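Local atomic coordinates of LEOA (Escherichia coli, PDB entry 4AUR), a protein that belongs to the bacterial dynamins of enterotoxigenic Escherichia coli and probably binds and hydrolyses GTP. Residues D64-V69 / Y143-A147; I173-M179 / N221-S227; D180-L185 / A226-N230. The contacts are given in a common frame with arbitrary orientation. Residue numbers count along the deposited sequence, not the author numbering.

Contact 1: residues D64-V69 / Y143-A147; sequences DGKTSV and YVVDA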
loop_
_atom_site.group_PDB
_atom_site.type_symbol
_atom_site.label_atom_id
_atom_site.label_comp_id
_atom_site.label_asym_id
_atom_site.label_seq_id
_atom_site.Cartn_x
_atom_site.Cartn_y
_atom_site.Cartn_z
ATOM N N ASP A 64 36.897 23.424 -39.783
ATOM C CA ASP A 64 35.648 22.732 -40.059
ATOM C C ASP A 64 34.432 23.667 -39.919
ATOM O O ASP A 64 33.285 23.229 -39.963
ATOM C CB ASP A 64 35.520 21.476 -39.190
ATOM C CG ASP A 64 36.574 20.410 -39.530
ATOM O OD1 ASP A 64 37.436 20.675 -40.393
ATOM O OD2 ASP A 64 36.548 19.300 -38.938
ATOM N N GLY A 65 34.661 24.958 -39.774
ATOM C CA GLY A 65 33.567 25.918 -39.943
ATOM C C GLY A 65 32.595 25.962 -38.785
ATOM O O GLY A 65 31.401 26.166 -38.955
ATOM N N LYS A 66 33.156 25.780 -37.604
ATOM C CA LYS A 66 32.463 25.838 -36.333
ATOM C C LYS A 66 31.785 27.183 -36.125
ATOM O O LYS A 66 30.665 27.259 -35.625
ATOM C CB LYS A 66 33.536 25.639 -35.256
ATOM C CG LYS A 66 33.096 25.749 -33.827
ATOM C CD LYS A 66 34.243 26.233 -32.948
ATOM C CE LYS A 66 35.330 25.193 -32.769
ATOM N NZ LYS A 66 36.185 25.436 -31.565
ATOM N N THR A 67 32.487 28.249 -36.485
ATOM C CA THR A 67 32.015 29.591 -36.203
ATOM C C THR A 67 30.760 29.904 -37.032
ATOM O O THR A 67 29.853 30.618 -36.587
ATOM C CB THR A 67 33.125 30.621 -36.460
ATOM O OG1 THR A 67 34.222 30.374 -35.573
ATOM C CG2 THR A 67 32.617 32.010 -36.220
ATOM N N SER A 68 30.703 29.355 -38.235
ATOM C CA SER A 68 29.533 29.539 -39.066
ATOM C C SER A 68 28.359 28.839 -38.389
ATOM O O SER A 68 27.262 29.401 -38.277
ATOM C CB SER A 68 29.769 28.966 -40.463
ATOM O OG SER A 68 31.071 29.281 -40.914
ATOM N N VAL A 69 28.601 27.625 -37.904
ATOM C CA VAL A 69 27.525 26.829 -37.334
ATOM C C VAL A 69 26.821 27.533 -36.169
ATOM O O VAL A 69 25.605 27.497 -36.091
ATOM C CB VAL A 69 28.010 25.433 -36.909
ATOM C CG1 VAL A 69 26.920 24.677 -36.159
ATOM C CG2 VAL A 69 28.415 24.630 -38.135
ATOM N N TYR A 143 29.822 19.460 -31.356
ATOM C CA TYR A 143 31.106 19.046 -31.877
ATOM C C TYR A 143 31.001 19.141 -33.384
ATOM O O TYR A 143 30.345 18.318 -34.012
ATOM C CB TYR A 143 31.437 17.623 -31.435
ATOM C CG TYR A 143 32.899 17.390 -31.383
ATOM C CD1 TYR A 143 33.644 17.318 -32.549
ATOM C CD2 TYR A 143 33.557 17.305 -30.180
ATOM C CE1 TYR A 143 34.999 17.144 -32.520
ATOM C CE2 TYR A 143 34.916 17.124 -30.140
ATOM C CZ TYR A 143 35.624 17.040 -31.317
ATOM O OH TYR A 143 36.972 16.866 -31.283
ATOM N N VAL A 144 31.618 20.166 -33.961
ATOM C CA VAL A 144 31.473 20.436 -35.385
ATOM C C VAL A 144 32.618 19.812 -36.145
ATOM O O VAL A 144 33.792 20.098 -35.854
ATOM C CB VAL A 144 31.462 21.935 -35.681
ATOM C CG1 VAL A 144 31.476 22.171 -37.179
ATOM C CG2 VAL A 144 30.247 22.593 -35.060
ATOM N N VAL A 145 32.266 18.982 -37.129
ATOM C CA VAL A 145 33.244 18.255 -37.963
ATOM C C VAL A 145 33.046 18.542 -39.468
ATOM O O VAL A 145 32.249 19.415 -39.839
ATOM C CB VAL A 145 33.195 16.741 -37.683
ATOM C CG1 VAL A 145 33.458 16.480 -36.212
ATOM C CG2 VAL A 145 31.870 16.144 -38.111
ATOM N N ASP A 146 33.796 17.822 -40.315
ATOM C CA ASP A 146 33.826 18.066 -41.752
ATOM C C ASP A 146 32.999 17.040 -42.458
ATOM O O ASP A 146 32.882 15.901 -42.023
ATOM C CB ASP A 146 35.269 18.041 -42.303
ATOM C CG ASP A 146 35.441 18.899 -43.584
ATOM O OD1 ASP A 146 34.980 18.469 -44.665
ATOM O OD2 ASP A 146 36.044 20.005 -43.505
ATOM N N ALA A 147 32.427 17.454 -43.571
ATOM C CA ALA A 147 31.644 16.562 -44.391
ATOM C C ALA A 147 32.509 15.610 -45.234
ATOM O O ALA A 147 32.165 14.436 -45.413
ATOM C CB ALA A 147 30.766 17.393 -45.295
#
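Look first at Val144, which loses 94 Å² to segment 64-69. Its chi1 is t and its CA-to-CB bond is directed at that segment, so CG1 sits under the turn where the loop becomes helix. Val144 CG1 lies 3.5 Å from Asp64 O, 3.9 Å from Lys66 CA and 4.0 Å from Val69 CG2. Val69, also t, brings CG2 in from the first turn of the helix.

Asp64, the other large contributor at 84 Å², takes chi1 m and lays its carboxylate along the end of the strand. Asp64 OD2 comes within 3.6 Å of Val145 CA and 3.4 Å of Asp146 N, but the angle at that amide is too poor for a hydrogen bond. Asp64 OD1 faces Asp146 OD2 at 3.5 Å, two like charges close together. Asp146 finds a better partner for OD1 in the hydroxyl of Thr148.

Gly65 is the N-cap, with a positive phi that glycine adopts easily. Lys66 touches Val144 with its root, CB to CB 4.3 Å, before its t-t-m-t chain leads away to a salt bridge with Asp108. The sequence and the strand-loop-helix shape are consistent with a Walker A P-loop, in which the equivalent lysine typically reaches the nucleotide phosphates.

Helix 66-74 therefore begins against one face of the sheet. Strand 140-146 runs between strands 54-60 and 172-177, bonded through Val144 to Leu59 and through Val145 to Val175 and Asn177, while Val69 also rests on Val175 and Asp64 O accepts a hydrogen bond from Asn177.

Contact 2: residues I173-M179 / N221-S227; sequences IFVINKM and NIVCVAS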
loop_
_atom_site.group_PDB
_atom_site.type_symbol
_atom_site.label_atom_id
_atom_site.label_comp_id
_atom_site.label_asym_id
_atom_site.label_seq_id
_atom_site.Cartn_x
_atom_site.Cartn_y
_atom_site.Cartn_z
ATOM N N ILE A 173 25.674 17.133 -29.678
ATOM C CA ILE A 173 25.335 16.948 -31.087
ATOM C C ILE A 173 26.586 17.064 -31.937
ATOM O O ILE A 173 27.234 18.133 -31.974
ATOM C CB ILE A 173 24.378 18.028 -31.624
ATOM C CG1 ILE A 173 23.038 17.980 -30.911
ATOM C CG2 ILE A 173 24.113 17.795 -33.093
ATOM C CD1 ILE A 173 22.347 19.321 -30.880
ATOM N N PHE A 174 26.923 15.975 -32.620
ATOM C CA PHE A 174 27.946 16.042 -33.657
ATOM C C PHE A 174 27.323 16.597 -34.921
ATOM O O PHE A 174 26.268 16.118 -35.381
ATOM C CB PHE A 174 28.563 14.696 -33.897
ATOM C CG PHE A 174 29.364 14.240 -32.750
ATOM C CD1 PHE A 174 30.679 14.584 -32.651
ATOM C CD2 PHE A 174 28.781 13.509 -31.735
ATOM C CE1 PHE A 174 31.420 14.198 -31.559
ATOM C CE2 PHE A 174 29.511 13.113 -30.643
ATOM C CZ PHE A 174 30.837 13.466 -30.556
ATOM N N VAL A 175 27.977 17.617 -35.460
ATOM C CA VAL A 175 27.391 18.432 -36.482
ATOM C C VAL A 175 28.263 18.301 -37.693
ATOM O O VAL A 175 29.345 18.895 -37.753
ATOM C CB VAL A 175 27.321 19.884 -36.021
ATOM C CG1 VAL A 175 26.893 20.795 -37.157
ATOM C CG2 VAL A 175 26.345 19.977 -34.866
ATOM N N ILE A 176 27.810 17.482 -38.647
ATOM C CA ILE A 176 28.575 17.265 -39.856
ATOM C C ILE A 176 28.237 18.416 -40.763
ATOM O O ILE A 176 27.116 18.506 -41.260
ATOM C CB ILE A 176 28.307 15.933 -40.533
ATOM C CG1 ILE A 176 28.566 14.782 -39.568
ATOM C CG2 ILE A 176 29.254 15.806 -41.698
ATOM C CD1 ILE A 176 28.088 13.420 -40.051
ATOM N N ASN A 177 29.233 19.298 -40.909
ATOM C CA ASN A 177 29.122 20.585 -41.583
ATOM C C ASN A 177 29.788 20.598 -42.962
ATOM O O ASN A 177 30.718 19.847 -43.228
ATOM C CB ASN A 177 29.773 21.667 -40.737
ATOM C CG ASN A 177 29.460 23.049 -41.243
ATOM O OD1 ASN A 177 28.410 23.259 -41.826
ATOM N ND2 ASN A 177 30.366 23.989 -41.047
ATOM N N LYS A 178 29.314 21.498 -43.813
ATOM C CA LYS A 178 29.740 21.615 -45.208
ATOM C C LYS A 178 29.289 20.384 -45.989
ATOM O O LYS A 178 30.088 19.737 -46.647
ATOM C CB LYS A 178 31.255 21.794 -45.341
ATOM C CG LYS A 178 31.837 22.990 -44.606
ATOM C CD LYS A 178 33.256 22.701 -44.164
ATOM C CE LYS A 178 34.075 23.960 -43.972
ATOM N NZ LYS A 178 35.480 23.629 -43.591
HETATM N N MSE A 179 28.010 20.051 -45.918
HETATM C CA MSE A 179 27.526 18.924 -46.700
HETATM C C MSE A 179 27.476 19.290 -48.178
HETATM O O MSE A 179 27.511 18.403 -49.050
HETATM C CB MSE A 179 26.221 18.441 -46.096
HETATM C CG MSE A 179 26.544 17.689 -44.812
HETATM SE SE MSE A 179 26.590 15.767 -45.202
HETATM C CE MSE A 179 28.415 15.215 -44.755
ATOM N N ASN A 221 23.927 11.666 -31.108
ATOM C CA ASN A 221 23.206 12.683 -31.825
ATOM C C ASN A 221 24.026 13.214 -32.974
ATOM O O ASN A 221 25.017 13.888 -32.753
ATOM C CB ASN A 221 22.873 13.805 -30.871
ATOM C CG ASN A 221 21.911 13.366 -29.788
ATOM O OD1 ASN A 221 22.224 13.404 -28.589
ATOM N ND2 ASN A 221 20.721 12.947 -30.210
ATOM N N ILE A 222 23.622 12.903 -34.202
ATOM C CA ILE A 222 24.322 13.406 -35.374
ATOM C C ILE A 222 23.382 14.122 -36.327
ATOM O O ILE A 222 22.265 13.687 -36.576
ATOM C CB ILE A 222 25.065 12.291 -36.146
ATOM C CG1 ILE A 222 25.957 11.503 -35.191
ATOM C CG2 ILE A 222 25.925 12.901 -37.245
ATOM C CD1 ILE A 222 26.633 10.313 -35.826
ATOM N N VAL A 223 23.873 15.217 -36.873
ATOM C CA VAL A 223 23.098 16.042 -37.739
ATOM C C VAL A 223 23.980 16.534 -38.872
ATOM O O VAL A 223 25.115 16.936 -38.653
ATOM C CB VAL A 223 22.517 17.211 -36.940
ATOM C CG1 VAL A 223 22.289 18.414 -37.816
ATOM C CG2 VAL A 223 21.208 16.783 -36.284
ATOM N N CYS A 224 23.447 16.485 -40.085
ATOM C CA CYS A 224 24.193 16.894 -41.258
ATOM C C CYS A 224 23.706 18.275 -41.677
ATOM O O CYS A 224 22.510 18.541 -41.690
ATOM C CB CYS A 224 24.014 15.868 -42.376
ATOM S SG CYS A 224 24.516 14.176 -41.931
ATOM N N VAL A 225 24.628 19.159 -42.018
ATOM C CA VAL A 225 24.284 20.549 -42.166
ATOM C C VAL A 225 25.251 21.221 -43.135
ATOM O O VAL A 225 26.305 20.662 -43.458
ATOM C CB VAL A 225 24.300 21.186 -40.752
ATOM C CG1 VAL A 225 24.915 22.586 -40.712
ATOM C CG2 VAL A 225 22.902 21.166 -40.143
ATOM N N ALA A 226 24.876 22.406 -43.617
ATOM C CA ALA A 226 25.727 23.191 -44.494
ATOM C C ALA A 226 25.686 24.642 -44.109
ATOM O O ALA A 226 25.179 25.457 -44.848
ATOM C CB ALA A 226 25.264 23.029 -45.926
ATOM N N SER A 227 26.249 24.962 -42.953
ATOM C CA SER A 227 26.162 26.307 -42.371
ATOM C C SER A 227 26.239 27.472 -43.365
ATOM O O SER A 227 25.522 28.466 -43.227
ATOM C CB SER A 227 27.287 26.500 -41.360
ATOM O OG SER A 227 28.533 26.590 -42.017
#
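Ile176 and Val225 each give up 64 Å² here and Asn221 58 Å², and between them they trace the parallel pairing of strands 173-177 and 221-224, whose axes approach to 4.6 Å at 22°. At the start, Asn221 O accepts the amide of Phe174 (N to O 2.8 Å), while Asn221 CB packs 4.2 Å from Ile173 CG1. Ile176 turns both its N-H and its C=O to the partner segment: Ile176 N donates to Val223 O and Ile176 O accepts from Val225 N, both at 2.7 Å. Ile176 CD1 lies over that strand, 3.6 Å from Ile222 CG2 and 4.1 Å from Cys224 SG.

Val225 carries the pairing past the strand ends. Val225 O accepts Met179 N (a selenomethionine) at 3.1 Å, and Val225 CG1 lies 3.7 Å from Asn177 OD1. Asn177 OD1 accepts Ser227 N at 3.0 Å, and Asn177 ND2 gives a weak bond to Ser227 OG at 3.3 Å.

The chemistry thus changes along the contact: backbone bonds and apolar side chains zip the sheet, then Asn177, bonded also to Asp64 O, ties its strand end to the loops at Asp64 and Ser227. Asn177-Lys178-Met179-Asp180 fits the GTPase NKxD (G4) motif, so these loops probably border the nucleotide site.

Contact 3: residues D180-L185 / A226-N230; sequences DEVTSL and ASNPN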
loop_
_atom_site.group_PDB
_atom_site.type_symbol
_atom_site.label_atom_id
_atom_site.label_comp_id
_atom_site.label_asym_id
_atom_site.label_seq_id
_atom_site.Cartn_x
_atom_site.Cartn_y
_atom_site.Cartn_z
ATOM N N ASP A 180 27.429 20.592 -48.477
ATOM C CA ASP A 180 27.458 21.059 -49.865
ATOM C C ASP A 180 28.572 20.389 -50.670
ATOM O O ASP A 180 28.318 19.864 -51.755
ATOM C CB ASP A 180 27.529 22.602 -49.976
ATOM C CG ASP A 180 28.591 23.239 -49.067
ATOM O OD1 ASP A 180 28.987 22.616 -48.059
ATOM O OD2 ASP A 180 29.022 24.384 -49.350
ATOM N N GLU A 181 29.791 20.356 -50.139
ATOM C CA GLU A 181 30.898 19.750 -50.891
ATOM C C GLU A 181 30.943 18.238 -50.756
ATOM O O GLU A 181 31.998 17.640 -50.861
ATOM C CB GLU A 181 32.255 20.405 -50.583
ATOM C CG GLU A 181 32.662 20.516 -49.122
ATOM C CD GLU A 181 33.124 21.924 -48.770
ATOM O OE1 GLU A 181 32.407 22.884 -49.139
ATOM O OE2 GLU A 181 34.196 22.084 -48.146
ATOM N N VAL A 182 29.787 17.626 -50.543
ATOM C CA VAL A 182 29.640 16.184 -50.693
ATOM C C VAL A 182 28.400 15.797 -51.529
ATOM O O VAL A 182 28.266 14.647 -51.946
ATOM C CB VAL A 182 29.641 15.507 -49.300
ATOM C CG1 VAL A 182 29.179 14.054 -49.365
ATOM C CG2 VAL A 182 31.034 15.579 -48.689
ATOM N N THR A 183 27.524 16.757 -51.818
ATOM C CA THR A 183 26.224 16.451 -52.416
ATOM C C THR A 183 25.543 17.704 -52.962
ATOM O O THR A 183 25.999 18.818 -52.722
ATOM C CB THR A 183 25.319 15.713 -51.386
ATOM O OG1 THR A 183 24.972 14.423 -51.890
ATOM C CG2 THR A 183 24.032 16.457 -51.081
ATOM N N SER A 184 24.468 17.504 -53.721
ATOM C CA SER A 184 23.598 18.591 -54.160
ATOM C C SER A 184 22.649 18.960 -53.013
ATOM O O SER A 184 21.962 18.106 -52.462
ATOM C CB SER A 184 22.791 18.165 -55.411
ATOM O OG SER A 184 21.884 19.172 -55.871
ATOM N N LEU A 185 22.609 20.237 -52.660
ATOM C CA LEU A 185 21.640 20.722 -51.675
ATOM C C LEU A 185 20.223 20.807 -52.270
ATOM O O LEU A 185 19.245 21.021 -51.539
ATOM C CB LEU A 185 22.068 22.088 -51.145
ATOM C CG LEU A 185 23.500 22.156 -50.607
ATOM C CD1 LEU A 185 23.837 23.585 -50.211
ATOM C CD2 LEU A 185 23.699 21.204 -49.440
ATOM N N ALA A 226 24.876 22.406 -43.617
ATOM C CA ALA A 226 25.727 23.191 -44.494
ATOM C C ALA A 226 25.686 24.642 -44.109
ATOM O O ALA A 226 25.179 25.457 -44.848
ATOM C CB ALA A 226 25.264 23.029 -45.926
ATOM N N SER A 227 26.249 24.962 -42.953
ATOM C CA SER A 227 26.162 26.307 -42.371
ATOM C C SER A 227 26.239 27.472 -43.365
ATOM O O SER A 227 25.522 28.466 -43.227
ATOM C CB SER A 227 27.287 26.500 -41.360
ATOM O OG SER A 227 28.533 26.590 -42.017
ATOM N N ASN A 228 27.143 27.343 -44.331
ATOM C CA ASN A 228 27.446 28.390 -45.304
ATOM C C ASN A 228 27.508 27.749 -46.683
ATOM O O ASN A 228 28.590 27.452 -47.169
ATOM C CB ASN A 228 28.791 29.035 -44.936
ATOM C CG ASN A 228 29.198 30.158 -45.872
ATOM O OD1 ASN A 228 28.436 30.581 -46.749
ATOM N ND2 ASN A 228 30.416 30.658 -45.680
ATOM N N PRO A 229 26.344 27.516 -47.314
ATOM C CA PRO A 229 26.304 26.730 -48.550
ATOM C C PRO A 229 26.706 27.532 -49.783
ATOM O O PRO A 229 26.475 28.743 -49.830
ATOM C CB PRO A 229 24.843 26.276 -48.634
ATOM C CG PRO A 229 24.078 27.297 -47.881
ATOM C CD PRO A 229 25.011 28.002 -46.930
ATOM N N ASN A 230 27.300 26.847 -50.764
ATOM C CA ASN A 230 27.906 27.470 -51.954
ATOM C C ASN A 230 29.164 28.273 -51.591
ATOM O O ASN A 230 30.103 28.340 -52.378
ATOM C CB ASN A 230 26.906 28.357 -52.743
ATOM C CG ASN A 230 25.842 27.554 -53.501
ATOM O OD1 ASN A 230 25.203 28.081 -54.420
ATOM N ND2 ASN A 230 25.643 26.287 -53.120
#
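Neither segment contains a regular helix or strand, and the backbones come closest at Asp180 and Pro229, CA to CA 5.9 Å. Segment 180-185 opens with a tight turn, closed by Thr183 N bonding to Asp180 O at 3.2 Å, and then swings back so that Leu185 returns to the partner loop. On the other side the extended Pro229 presents the following amide to Asp180: Asn230 N to Asp180 OD2 is a weak hydrogen bond of 3.3 Å. Asp180 closes a likely NKxD motif, whose aspartate commonly recognises guanine in GTPases.

Leu185 supplies the apolar half, with Leu185 CD1 pressed to 3.3 Å from Pro229 CB and Leu185 CD2 4.3 Å from Ala226 CB.

The two loops follow the adjacent strands 172-177 and 221-224. The first leads into helix 188-209, on which Thr183 packs; the second passes helix 66-74 at Ser227 and is bonded through Pro229 O to Trp237 of helix 234-237.

The three contacts lie together in the likely GTPase domain, at one end of a long, mostly helical chain. Contacts 1 and 2 are buried and share the sheet, since strands 140-146 and 172-177 are neighbours; contact 2 reaches its outermost strand, 221-224. Contact 3 is only partly buried and involves loops alone, yet it continues contact 2, sharing Ala226 and Ser227. The chemistry shifts accordingly: contact 1 is apolar packing with two carboxylates but no hydrogen bond across it, contact 2 is dense backbone pairing, and contact 3 pairs one weak bond with a leucine packed on proline and alanine. Ser227 OG lies 3.1 Å from Ser68 CB, bringing the presumed P-loop helix against contacts 2 and 3.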